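Acetylxylan esterase / glucomannan deacetylase (Cellvibrio japonicus, PDB 2WAA) removes acetyl groups from xylan and glucomannan as a family 2 carbohydrate esterase, contributing to the breakdown of plant cell wall polysaccharides. Local coordinates at residues 205-210 against 219-224; 27-30 against 34-37; 304-309 against 326-331. One frame throughout, in Å; residues are numbered along the deposited sequence. Where two conformers were deposited one is given.

Contacts 1 and 2 meet where the two parts of the chain adjoin, their centres about 12 Å apart. Leu210 of contact 1 packs its CD2 against Thr35 O of contact 2 at 3.4 Å, and Thr209 CG2 lies 3.7 Å from His27 N, so a loop of the GDSL-type hydrolase region rests on a hairpin of the N-terminal region. Contact 3 stands apart, its centre about 27 Å from that of contact 1 and about 34 Å from that of contact 2. All three lie away from the catalytic residues, inferred to be Ser141, Asp314 and His316, although the chain running from 304-309 to 326-331 carries the latter two.

Contact 1 (205-210 against 219-224); sequences FYQFTL and WDHHRY
His221 sets one face of its ring against Tyr206 OH and turns its edge to Gln207. From CB, which points at 205-210, chi1 of -67° puts CG beside the backbone N and carries the ring toward both partners; CG itself barely touches. His221 ND1 passes Tyr206 OH at 3.7 Å. CE1 comes closer, 3.1 Å from Tyr206 OH, which sits over the imidazole near its rim. His221 CD2 lies between the two partners, 4.0 Å from Tyr206 OH and 4.1 Å from Gln207 OE1. At the tip, His221 NE2 gives a weak hydrogen bond of 3.3 Å to Gln207 OE1, met at the ring edge, with the amide turned 73° from the ring plane. Although the Tyr206 and His221 planes differ by only 22°, the rings are slid so far apart that they barely overlap. The main polar partner of Tyr206 OH is His263, with Asn262 also bonded to it.

Gln207 OE1 is shared with a water 2.6 Å away, which also lies within bonding distance of Trp219 O and can bridge the two. Beside it, Trp219 N donates a nearly straight hydrogen bond to Gln207 O, 2.9 Å long. Farther along, Thr209 OG1 meets the edge of the indole, 3.4 Å from Trp219 CE3, while Arg25 makes a cation-pi contact with that indole. The type I turn from Phe205 to Phe208 and the 3-10 turn at 221-223 thus come together in a partly buried loop of the alpha/beta GDSL (SGNH) hydrolase fold, packed against helix 245-262.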
ATOM      1  N   PHE A 205      -6.387   5.780  11.093  1.00  9.06           N
ATOM      2  CA  PHE A 205      -5.455   6.089   9.989  1.00  9.42           C
ATOM      3  C   PHE A 205      -6.054   5.876   8.620  1.00  9.24           C
ATOM      4  O   PHE A 205      -5.542   6.407   7.640  1.00  9.46           O
ATOM      5  CB  PHE A 205      -4.038   5.451  10.139  1.00  9.76           C
ATOM      6  CG  PHE A 205      -4.013   3.927  10.032  1.00  8.71           C
ATOM      7  CD1 PHE A 205      -4.074   3.280   8.784  1.00  7.98           C
ATOM      8  CD2 PHE A 205      -3.877   3.142  11.192  1.00  9.81           C
ATOM      9  CE1 PHE A 205      -4.046   1.854   8.709  1.00  8.96           C
ATOM     10  CE2 PHE A 205      -3.850   1.721  11.128  1.00  9.83           C
ATOM     11  CZ  PHE A 205      -3.920   1.086   9.869  1.00  9.65           C
ATOM     12  N   TYR A 206      -7.132   5.110   8.538  1.00  9.09           N
ATOM     13  CA  TYR A 206      -7.863   4.975   7.282  1.00 10.16           C
ATOM     14  C   TYR A 206      -8.328   6.363   6.777  1.00  9.83           C
ATOM     15  O   TYR A 206      -8.582   6.552   5.584  1.00 10.45           O
ATOM     16  CB  TYR A 206      -9.070   4.069   7.489  1.00 11.09           C
ATOM     17  CG  TYR A 206     -10.210   4.321   6.533  1.00  9.65           C
ATOM     18  CD1 TYR A 206     -10.196   3.807   5.254  1.00 12.72           C
ATOM     19  CD2 TYR A 206     -11.325   5.040   6.947  1.00 11.54           C
ATOM     20  CE1 TYR A 206     -11.297   4.016   4.368  1.00  9.73           C
ATOM     21  CE2 TYR A 206     -12.413   5.269   6.090  1.00 11.70           C
ATOM     22  CZ  TYR A 206     -12.380   4.753   4.802  1.00 12.56           C
ATOM     23  OH  TYR A 206     -13.463   4.981   3.970  1.00 12.98           O
ATOM     24  N   GLN A 207      -8.443   7.327   7.701  1.00  9.41           N
ATOM     25  CA  GLN A 207      -8.878   8.666   7.329  1.00 10.73           C
ATOM     26  C   GLN A 207      -7.751   9.579   6.860  1.00 10.51           C
ATOM     27  O   GLN A 207      -8.029  10.683   6.395  1.00 12.04           O
ATOM     28  CB  GLN A 207      -9.590   9.375   8.525  1.00 11.11           C
ATOM     29  CG  GLN A 207     -10.902   8.677   9.018  1.00 12.10           C
ATOM     30  CD  GLN A 207     -12.098   8.678   8.010  1.00 20.42           C
ATOM     31  OE1 GLN A 207     -12.043   9.248   6.887  1.00 23.26           O
ATOM     32  NE2 GLN A 207     -13.198   7.981   8.408  1.00 20.11           N
ATOM     33  N   PHE A 208      -6.497   9.144   6.972  1.00  9.74           N
ATOM     34  CA  PHE A 208      -5.370  10.064   6.787  1.00  9.47           C
ATOM     35  C   PHE A 208      -4.725   9.873   5.447  1.00  9.99           C
ATOM     36  O   PHE A 208      -4.538   8.747   4.988  1.00  9.16           O
ATOM     37  CB  PHE A 208      -4.295   9.763   7.844  1.00 10.99           C
ATOM     38  CG  PHE A 208      -4.763   9.931   9.271  1.00 12.11           C
ATOM     39  CD1 PHE A 208      -5.792  10.819   9.567  1.00 18.13           C
ATOM     40  CD2 PHE A 208      -4.114   9.259  10.299  1.00 15.98           C
ATOM     41  CE1 PHE A 208      -6.195  11.006  10.900  1.00 21.76           C
ATOM     42  CE2 PHE A 208      -4.529   9.438  11.634  1.00 17.87           C
ATOM     43  CZ  PHE A 208      -5.536  10.301  11.920  1.00 17.66           C
ATOM     44  N   THR A 209      -4.310  10.963   4.817  1.00  8.84           N
ATOM     45  CA  THR A 209      -3.577  10.782   3.573  1.00  9.37           C
ATOM     46  C   THR A 209      -2.201  10.161   3.829  1.00  9.74           C
ATOM     47  O   THR A 209      -1.676   9.351   3.025  1.00  8.90           O
ATOM     48  CB  THR A 209      -3.373  12.156   2.925  1.00  8.90           C
ATOM     49  OG1 THR A 209      -4.666  12.698   2.617  1.00  8.80           O
ATOM     50  CG2 THR A 209      -2.541  12.044   1.641  1.00  9.12           C
ATOM     51  N   LEU A 210      -1.573  10.620   4.910  1.00  9.86           N
ATOM     52  CA  LEU A 210      -0.302  10.049   5.375  1.00 11.66           C
ATOM     53  C   LEU A 210      -0.132  10.494   6.817  1.00 11.83           C
ATOM     54  O   LEU A 210      -0.821  11.410   7.238  1.00 11.88           O
ATOM     55  CB  LEU A 210       0.862  10.603   4.543  1.00 11.58           C
ATOM     56  CG  LEU A 210       0.979  12.152   4.394  1.00 14.84           C
ATOM     57  CD1 LEU A 210       1.392  12.859   5.676  1.00 21.13           C
ATOM     58  CD2 LEU A 210       1.986  12.518   3.272  1.00 16.44           C
ATOM     59  N   TRP A 219      -7.698  12.458   4.171  1.00 11.15           N
ATOM     60  CA  TRP A 219      -7.863  11.901   2.829  1.00 10.65           C
ATOM     61  C   TRP A 219      -9.299  12.083   2.350  1.00 10.96           C
ATOM     62  O   TRP A 219     -10.279  11.566   2.975  1.00 11.81           O
ATOM     63  CB  TRP A 219      -7.478  10.398   2.817  1.00  9.02           C
ATOM     64  CG  TRP A 219      -7.688   9.756   1.495  1.00  9.00           C
ATOM     65  CD1 TRP A 219      -8.690   8.873   1.157  1.00  8.35           C
ATOM     66  CD2 TRP A 219      -6.908   9.950   0.318  1.00  7.98           C
ATOM     67  NE1 TRP A 219      -8.563   8.497  -0.163  1.00  8.31           N
ATOM     68  CE2 TRP A 219      -7.479   9.147  -0.701  1.00  8.87           C
ATOM     69  CE3 TRP A 219      -5.782  10.728   0.020  1.00  7.62           C
ATOM     70  CZ2 TRP A 219      -6.971   9.108  -1.991  1.00  8.60           C
ATOM     71  CZ3 TRP A 219      -5.267  10.695  -1.256  1.00  7.06           C
ATOM     72  CH2 TRP A 219      -5.859   9.873  -2.254  1.00 10.84           C
ATOM     73  N   ASP A 220      -9.451  12.779   1.223  1.00 10.83           N
ATOM     74  CA  ASP A 220     -10.764  12.901   0.610  1.00 11.55           C
ATOM     75  C   ASP A 220     -11.088  11.644  -0.218  1.00 11.70           C
ATOM     76  O   ASP A 220     -10.412  11.348  -1.200  1.00 11.08           O
ATOM     77  CB  ASP A 220     -10.734  14.132  -0.287  1.00 11.81           C
ATOM     78  CG  ASP A 220     -12.050  14.369  -1.012  1.00 16.06           C
ATOM     79  OD1 ASP A 220     -13.028  13.607  -0.798  1.00 17.05           O
ATOM     80  OD2 ASP A 220     -12.065  15.333  -1.814  1.00 17.75           O
ATOM     81  N   HIS A 221     -12.125  10.896   0.184  1.00 12.84           N
ATOM     82  CA  HIS A 221     -12.421   9.603  -0.466  1.00 14.60           C
ATOM     83  C   HIS A 221     -12.874   9.708  -1.899  1.00 15.11           C
ATOM     84  O   HIS A 221     -12.846   8.735  -2.648  1.00 16.65           O
ATOM     85  CB  HIS A 221     -13.444   8.850   0.375  1.00 13.56           C
ATOM     86  CG  HIS A 221     -12.902   8.445   1.685  1.00 14.67           C
ATOM     87  ND1 HIS A 221     -11.911   7.497   1.796  1.00 17.23           N
ATOM     88  CD2 HIS A 221     -13.164   8.871   2.941  1.00 14.46           C
ATOM     89  CE1 HIS A 221     -11.596   7.349   3.069  1.00 14.85           C
ATOM     90  NE2 HIS A 221     -12.329   8.178   3.778  1.00 18.56           N
ATOM     91  N   HIS A 222     -13.295  10.900  -2.301  1.00 16.50           N
ATOM     92  CA  HIS A 222     -13.702  11.113  -3.673  1.00 17.16           C
ATOM     93  C   HIS A 222     -12.489  10.907  -4.575  1.00 15.20           C
ATOM     94  O   HIS A 222     -12.612  10.697  -5.773  1.00 14.97           O
ATOM     95  CB  HIS A 222     -14.237  12.549  -3.819  1.00 20.01           C
ATOM     96  CG  HIS A 222     -14.774  12.853  -5.190  1.00 28.78           C
ATOM     97  ND1 HIS A 222     -13.978  13.327  -6.218  1.00 35.41           N
ATOM     98  CD2 HIS A 222     -16.025  12.739  -5.706  1.00 35.29           C
ATOM     99  CE1 HIS A 222     -14.714  13.482  -7.309  1.00 37.33           C
ATOM    100  NE2 HIS A 222     -15.959  13.137  -7.025  1.00 37.52           N
ATOM    101  N   ARG A 223     -11.296  10.976  -3.992  1.00 12.89           N
ATOM    102  CA  ARG A 223     -10.074  10.849  -4.792  1.00 10.34           C
ATOM    103  C   ARG A 223      -9.752   9.391  -5.137  1.00 11.07           C
ATOM    104  O   ARG A 223      -8.876   9.141  -5.968  1.00 10.68           O
ATOM    105  CB  ARG A 223      -8.853  11.444  -4.046  1.00 11.14           C
ATOM    106  CG  ARG A 223      -8.958  12.974  -3.735  1.00  8.95           C
ATOM    107  CD  ARG A 223      -7.757  13.446  -2.829  1.00 10.50           C
ATOM    108  NE  ARG A 223      -6.493  13.389  -3.569  1.00 12.99           N
ATOM    109  CZ  ARG A 223      -5.292  13.545  -3.018  1.00 10.55           C
ATOM    110  NH1 ARG A 223      -5.180  13.823  -1.721  1.00 12.49           N
ATOM    111  NH2 ARG A 223      -4.210  13.488  -3.792  1.00 12.54           N
ATOM    112  N   TYR A 224     -10.371   8.430  -4.445  1.00 10.25           N
ATOM    113  CA  TYR A 224     -10.201   7.010  -4.842  1.00 10.26           C
ATOM    114  C   TYR A 224     -11.420   6.219  -4.381  1.00 11.18           C
ATOM    115  O   TYR A 224     -11.603   6.014  -3.180  1.00  9.90           O
ATOM    116  CB  TYR A 224      -8.933   6.438  -4.189  1.00 10.59           C
ATOM    117  CG  TYR A 224      -8.532   5.066  -4.691  1.00  8.60           C
ATOM    118  CD1 TYR A 224      -7.929   4.902  -5.932  1.00 10.04           C
ATOM    119  CD2 TYR A 224      -8.773   3.930  -3.928  1.00  6.77           C
ATOM    120  CE1 TYR A 224      -7.560   3.639  -6.420  1.00  8.27           C
ATOM    121  CE2 TYR A 224      -8.387   2.634  -4.406  1.00  6.79           C
ATOM    122  CZ  TYR A 224      -7.785   2.519  -5.642  1.00  6.75           C
ATOM    123  OH  TYR A 224      -7.367   1.293  -6.113  1.00  6.09           O
TER
HETATM  124  O   HOH W   1     -11.099  11.345   5.655  1.00 18.22           O

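Contact 2 (27-30 against 34-37); sequences HIND and LTFG
Thr35 OG1 is gripped by several groups at once. Asn29 ND2 donates to Thr35 OG1 at 2.9 Å, nearly straight at 165°, with the hydroxyl oxygen lying in the amide plane. A water gives a firm bond, 2.7 Å long, to Asn29 OD1; 3.4 Å from Thr35 OG1, it makes at most a weak, secondary link between the two side chains. Beyond the pair, Thr113 OG1 is the strongest partner of the threonine, and Ser33 OG that of Asn29 ND2. With chi1 at -58° Asn29 holds CG beside its own backbone N, and the further turn at chi2, -59°, presents ND2 to the threonine side chain, which the asparagine crosses at about a right angle.

The two backbones pair next to this link. His27 N donates to Thr35 O at 2.8 Å and Thr35 N returns a bond to His27 O at 3.0 Å; His27 O also receives a CA-H contact from Leu34. On the face that carries Ile28 and Leu34, opposite His27 and Thr35, these two side chains run side by side, Ile28 CG1 to Leu34 CD2 3.7 Å apart. A hydrogen-bonded pair, His27 with Thr35, thus precedes a non-hydrogen-bonded one, Ile28 with Leu34. This is a short antiparallel beta hairpin, and strand 34-36 joins it to strand 112-119 in one of the antiparallel sheets of the beta-rich CE2 N-terminal domain.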
ATOM      1  N   HIS A  27      -0.275  13.635  -0.762  1.00  9.05           N
ATOM      2  CA  HIS A  27      -0.684  14.966  -0.324  1.00  9.23           C
ATOM      3  C   HIS A  27      -0.062  15.983  -1.303  1.00  9.22           C
ATOM      4  O   HIS A  27       1.128  15.903  -1.594  1.00  9.33           O
ATOM      5  CB  HIS A  27      -0.165  15.244   1.066  1.00  9.49           C
ATOM      6  CG  HIS A  27      -0.627  16.570   1.584  1.00 12.29           C
ATOM      7  ND1 HIS A  27      -1.926  16.783   1.981  1.00 13.53           N
ATOM      8  CD2 HIS A  27       0.005  17.766   1.678  1.00 16.17           C
ATOM      9  CE1 HIS A  27      -2.066  18.051   2.349  1.00 18.32           C
ATOM     10  NE2 HIS A  27      -0.910  18.666   2.176  1.00 16.12           N
ATOM     11  N   ILE A  28      -0.884  16.882  -1.847  1.00  7.78           N
ATOM     12  CA  ILE A  28      -0.398  17.847  -2.822  1.00  9.80           C
ATOM     13  C   ILE A  28      -0.005  19.104  -2.048  1.00 10.14           C
ATOM     14  O   ILE A  28      -0.873  19.738  -1.377  1.00 10.19           O
ATOM     15  CB  ILE A  28      -1.485  18.216  -3.814  1.00  9.25           C
ATOM     16  CG1 ILE A  28      -1.976  16.954  -4.543  1.00 11.68           C
ATOM     17  CG2 ILE A  28      -0.939  19.261  -4.852  1.00 10.62           C
ATOM     18  CD1 ILE A  28      -3.171  17.250  -5.477  1.00 14.77           C
ATOM     19  N   ASN A  29       1.296  19.411  -2.043  1.00 10.19           N
ATOM     20  CA  ASN A  29       1.767  20.600  -1.319  1.00 11.40           C
ATOM     21  C   ASN A  29       1.576  21.892  -2.095  1.00 12.23           C
ATOM     22  O   ASN A  29       1.314  21.872  -3.284  1.00 12.03           O
ATOM     23  CB  ASN A  29       3.231  20.473  -0.922  1.00 11.13           C
ATOM     24  CG  ASN A  29       3.479  19.264  -0.068  1.00 10.53           C
ATOM     25  OD1 ASN A  29       2.894  19.124   1.008  1.00 11.15           O
ATOM     26  ND2 ASN A  29       4.341  18.384  -0.530  1.00 10.04           N
ATOM     27  N   ASP A  30       1.749  23.030  -1.420  1.00 13.78           N
ATOM     28  CA  ASP A  30       1.500  24.312  -2.102  1.00 15.11           C
ATOM     29  C   ASP A  30       2.494  24.568  -3.238  1.00 14.43           C
ATOM     30  O   ASP A  30       2.179  25.316  -4.193  1.00 15.48           O
ATOM     31  CB  ASP A  30       1.604  25.480  -1.122  1.00 17.11           C
ATOM     32  CG  ASP A  30       0.458  25.528  -0.117  1.00 22.91           C
ATOM     33  OD1 ASP A  30      -0.592  24.863  -0.305  1.00 24.05           O
ATOM     34  OD2 ASP A  30       0.623  26.263   0.883  1.00 29.53           O
ATOM     35  N   LEU A  34       4.534  16.369  -4.312  1.00  7.43           N
ATOM     36  CA  LEU A  34       3.682  15.347  -3.683  1.00  7.05           C
ATOM     37  C   LEU A  34       4.443  14.708  -2.556  1.00  7.05           C
ATOM     38  O   LEU A  34       5.635  14.402  -2.666  1.00  6.32           O
ATOM     39  CB  LEU A  34       3.326  14.236  -4.687  1.00  6.96           C
ATOM     40  CG  LEU A  34       2.534  14.714  -5.891  1.00  7.31           C
ATOM     41  CD1 LEU A  34       2.360  13.414  -6.770  1.00  8.84           C
ATOM     42  CD2 LEU A  34       1.229  15.305  -5.395  1.00  8.89           C
ATOM     43  N   THR A  35       3.718  14.470  -1.466  1.00  7.46           N
ATOM     44  CA  THR A  35       4.289  13.765  -0.324  1.00  7.60           C
ATOM     45  C   THR A  35       3.431  12.535  -0.037  1.00  6.46           C
ATOM     46  O   THR A  35       2.201  12.593  -0.153  1.00  7.60           O
ATOM     47  CB  THR A  35       4.369  14.703   0.914  1.00  8.10           C
ATOM     48  OG1 THR A  35       5.179  15.841   0.583  1.00 11.77           O
ATOM     49  CG2 THR A  35       5.055  13.990   2.065  1.00  6.97           C
ATOM     50  N   PHE A  36       4.097  11.445   0.309  1.00  8.03           N
ATOM     51  CA  PHE A  36       3.398  10.212   0.569  1.00  7.63           C
ATOM     52  C   PHE A  36       4.086   9.363   1.617  1.00  8.10           C
ATOM     53  O   PHE A  36       5.313   9.453   1.828  1.00  7.96           O
ATOM     54  CB  PHE A  36       3.207   9.430  -0.753  1.00  6.81           C
ATOM     55  CG  PHE A  36       4.433   9.372  -1.626  1.00  8.16           C
ATOM     56  CD1 PHE A  36       5.340   8.307  -1.535  1.00  8.75           C
ATOM     57  CD2 PHE A  36       4.680  10.392  -2.543  1.00  6.57           C
ATOM     58  CE1 PHE A  36       6.476   8.256  -2.322  1.00 10.33           C
ATOM     59  CE2 PHE A  36       5.824  10.351  -3.367  1.00  9.33           C
ATOM     60  CZ  PHE A  36       6.726   9.270  -3.243  1.00 10.87           C
ATOM     61  N   GLY A  37       3.271   8.536   2.291  1.00  7.60           N
ATOM     62  CA  GLY A  37       3.752   7.732   3.391  1.00  7.07           C
ATOM     63  C   GLY A  37       3.346   6.258   3.291  1.00  6.69           C
ATOM     64  O   GLY A  37       4.048   5.415   3.825  1.00  7.52           O
TER
HETATM   65  O   HOH W   2       3.636  17.606   3.053  0.50 12.14           O

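Contact 3 (304-309 against 326-331); sequences SSSHHP and ARELTP
Glu328 leans away from its helix with CG beside the backbone N (chi1 -82°), then runs extended to the carboxylate, which arrives at Ser306. The serine answers with chi1 -72°, its hydroxyl turned to the same side as its own N-H, and the two carboxylate oxygens face both groups together. Ser306 N donates to Glu328 OE1 at 3.0 Å; the oxygen accepts through its syn lone pair, though the bond is bent to 140°. Ser306 OG lies just 2.4 Å from Glu328 OE2. That is too short to be trusted, and a second conformer of Glu328 was deposited, so the details of this pair are doubtful. Ser305 CA passes Glu328 OE1 at 3.7 Å.

Gln332, farther along helix 319-337, ties the same helix to the loop at Ser304 O.

His308 NE2 stands 4.5 Å from Glu328 OE1, close enough that a charge on the histidine could stabilise the anion. A carboxylate at the surface that accepts from the Ser306 N-H is probably ionised. What results is a polar surface link between the loop after strand 300-302 and helix 319-337, with the exact position of the Glu328 carboxylate left uncertain.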
ATOM      1  N   SER A 304     -11.321 -17.009   2.946  1.00 13.17           N
ATOM      2  CA  SER A 304     -10.534 -17.776   3.900  1.00 14.83           C
ATOM      3  C   SER A 304      -9.063 -17.732   3.505  1.00 16.05           C
ATOM      4  O   SER A 304      -8.693 -17.517   2.342  1.00 14.97           O
ATOM      5  CB  SER A 304     -11.018 -19.249   3.949  1.00 13.97           C
ATOM      6  OG  SER A 304     -10.980 -19.846   2.659  1.00 14.87           O
ATOM      7  N   SER A 305      -8.199 -18.031   4.454  1.00 17.02           N
ATOM      8  CA  SER A 305      -6.802 -18.081   4.062  1.00 17.81           C
ATOM      9  C   SER A 305      -6.023 -19.016   4.930  1.00 15.67           C
ATOM     10  O   SER A 305      -6.516 -19.439   5.987  1.00 13.73           O
ATOM     11  CB  SER A 305      -6.225 -16.724   4.231  1.00 17.45           C
ATOM     12  OG  SER A 305      -6.476 -16.354   5.553  1.00 19.82           O
ATOM     13  N   SER A 306      -4.819 -19.325   4.468  1.00 14.40           N
ATOM     14  CA  SER A 306      -3.941 -20.213   5.177  1.00 13.53           C
ATOM     15  C   SER A 306      -3.116 -19.376   6.119  1.00 12.88           C
ATOM     16  O   SER A 306      -2.816 -18.229   5.830  1.00 12.50           O
ATOM     17  CB  SER A 306      -2.962 -20.902   4.201  1.00 15.01           C
ATOM     18  OG  SER A 306      -3.674 -21.850   3.425  1.00 21.50           O
ATOM     19  N   HIS A 307      -2.651 -19.999   7.177  1.00 10.17           N
ATOM     20  CA  HIS A 307      -1.568 -19.405   7.964  1.00 10.24           C
ATOM     21  C   HIS A 307      -0.241 -19.582   7.245  1.00 10.94           C
ATOM     22  O   HIS A 307       0.043 -20.658   6.708  1.00 10.19           O
ATOM     23  CB  HIS A 307      -1.519 -20.122   9.324  1.00  9.26           C
ATOM     24  CG  HIS A 307      -0.251 -19.890  10.092  1.00  8.74           C
ATOM     25  ND1 HIS A 307       0.041 -18.694  10.699  1.00 10.65           N
ATOM     26  CD2 HIS A 307       0.751 -20.744  10.442  1.00 10.97           C
ATOM     27  CE1 HIS A 307       1.191 -18.796  11.355  1.00  9.48           C
ATOM     28  NE2 HIS A 307       1.644 -20.026  11.210  1.00 11.28           N
ATOM     29  N   HIS A 308       0.586 -18.530   7.212  1.00 11.06           N
ATOM     30  CA  HIS A 308       1.964 -18.656   6.735  1.00 10.79           C
ATOM     31  C   HIS A 308       2.897 -18.296   7.853  1.00 11.18           C
ATOM     32  O   HIS A 308       2.724 -17.275   8.491  1.00 11.10           O
ATOM     33  CB  HIS A 308       2.183 -17.761   5.516  1.00 10.77           C
ATOM     34  CG  HIS A 308       1.318 -18.154   4.367  1.00 12.90           C
ATOM     35  ND1 HIS A 308       1.652 -19.190   3.512  1.00 13.58           N
ATOM     36  CD2 HIS A 308       0.095 -17.720   3.982  1.00 13.22           C
ATOM     37  CE1 HIS A 308       0.685 -19.348   2.627  1.00 14.27           C
ATOM     38  NE2 HIS A 308      -0.273 -18.474   2.888  1.00 13.24           N
ATOM     39  N   PRO A 309       3.889 -19.156   8.117  1.00 12.24           N
ATOM     40  CA  PRO A 309       4.635 -19.003   9.355  1.00 12.18           C
ATOM     41  C   PRO A 309       5.861 -18.107   9.281  1.00 11.96           C
ATOM     42  O   PRO A 309       6.547 -17.987  10.274  1.00 13.48           O
ATOM     43  CB  PRO A 309       5.053 -20.459   9.670  1.00 12.90           C
ATOM     44  CG  PRO A 309       5.337 -21.004   8.310  1.00 12.98           C
ATOM     45  CD  PRO A 309       4.120 -20.481   7.508  1.00 12.29           C
ATOM     46  N   ALA A 326      -1.418 -14.501  -2.485  1.00  7.83           N
ATOM     47  CA  ALA A 326      -2.124 -13.928  -3.603  1.00  9.49           C
ATOM     48  C   ALA A 326      -2.804 -15.039  -4.393  1.00  8.88           C
ATOM     49  O   ALA A 326      -3.932 -14.876  -4.830  1.00  9.48           O
ATOM     50  CB  ALA A 326      -1.130 -13.116  -4.505  1.00  8.54           C
ATOM     51  N   ARG A 327      -2.123 -16.174  -4.571  1.00 10.56           N
ATOM     52  CA  ARG A 327      -2.745 -17.333  -5.270  1.00 11.40           C
ATOM     53  C   ARG A 327      -3.989 -17.911  -4.557  1.00 11.58           C
ATOM     54  O   ARG A 327      -4.919 -18.462  -5.216  1.00 11.88           O
ATOM     55  CB  ARG A 327      -1.697 -18.427  -5.498  1.00 12.22           C
ATOM     56  CG  ARG A 327      -0.616 -18.013  -6.492  1.00 16.18           C
ATOM     57  CD  ARG A 327       0.226 -19.238  -6.868  1.00 23.15           C
ATOM     58  NE  ARG A 327       0.912 -19.837  -5.725  1.00 25.91           N
ATOM     59  CZ  ARG A 327       2.174 -19.553  -5.385  1.00 27.30           C
ATOM     60  NH1 ARG A 327       2.876 -18.685  -6.093  1.00 28.61           N
ATOM     61  NH2 ARG A 327       2.723 -20.141  -4.344  1.00 29.78           N
ATOM     62  N   GLU A 328      -4.043 -17.813  -3.224  1.00 11.03           N
ATOM     63  CA  GLU A 328      -5.185 -18.326  -2.485  0.50 11.43           C
ATOM     64  C   GLU A 328      -6.342 -17.358  -2.485  1.00 11.28           C
ATOM     65  O   GLU A 328      -7.500 -17.762  -2.515  1.00 11.71           O
ATOM     66  CB  GLU A 328      -4.810 -18.607  -1.027  0.50 11.53           C
ATOM     67  CG  GLU A 328      -4.140 -19.911  -0.778  0.50 12.62           C
ATOM     68  CD  GLU A 328      -4.141 -20.240   0.701  0.50 10.92           C
ATOM     69  OE1 GLU A 328      -4.490 -19.364   1.529  0.50 14.47           O
ATOM     70  OE2 GLU A 328      -3.814 -21.379   1.046  0.50 14.14           O
ATOM     71  N   LEU A 329      -6.012 -16.068  -2.428  1.00 10.82           N
ATOM     72  CA  LEU A 329      -7.010 -15.018  -2.274  1.00  9.77           C
ATOM     73  C   LEU A 329      -7.654 -14.710  -3.639  1.00  9.47           C
ATOM     74  O   LEU A 329      -8.855 -14.527  -3.727  1.00 10.05           O
ATOM     75  CB  LEU A 329      -6.323 -13.760  -1.735  1.00 10.16           C
ATOM     76  CG  LEU A 329      -7.102 -12.455  -1.723  1.00 10.64           C
ATOM     77  CD1 LEU A 329      -8.372 -12.657  -0.846  1.00 13.74           C
ATOM     78  CD2 LEU A 329      -6.249 -11.338  -1.156  1.00 12.63           C
ATOM     79  N   THR A 330      -6.822 -14.632  -4.682  1.00  9.99           N
ATOM     80  CA  THR A 330      -7.241 -14.125  -6.001  1.00  9.65           C
ATOM     81  C   THR A 330      -8.467 -14.881  -6.527  1.00  9.93           C
ATOM     82  O   THR A 330      -9.461 -14.249  -6.876  1.00  9.72           O
ATOM     83  CB  THR A 330      -6.047 -14.107  -7.006  1.00  8.86           C
ATOM     84  OG1 THR A 330      -5.059 -13.147  -6.538  1.00 11.35           O
ATOM     85  CG2 THR A 330      -6.542 -13.687  -8.411  1.00  9.90           C
ATOM     86  N   PRO A 331      -8.441 -16.231  -6.500  1.00 10.59           N
ATOM     87  CA  PRO A 331      -9.622 -16.977  -6.997  1.00 10.94           C
ATOM     88  C   PRO A 331     -10.935 -16.690  -6.255  1.00 11.24           C
ATOM     89  O   PRO A 331     -12.002 -16.665  -6.877  1.00 10.51           O
ATOM     90  CB  PRO A 331      -9.232 -18.463  -6.799  1.00 12.79           C
ATOM     91  CG  PRO A 331      -7.751 -18.485  -6.646  1.00 12.11           C
ATOM     92  CD  PRO A 331      -7.333 -17.115  -6.106  1.00 10.33           C
TER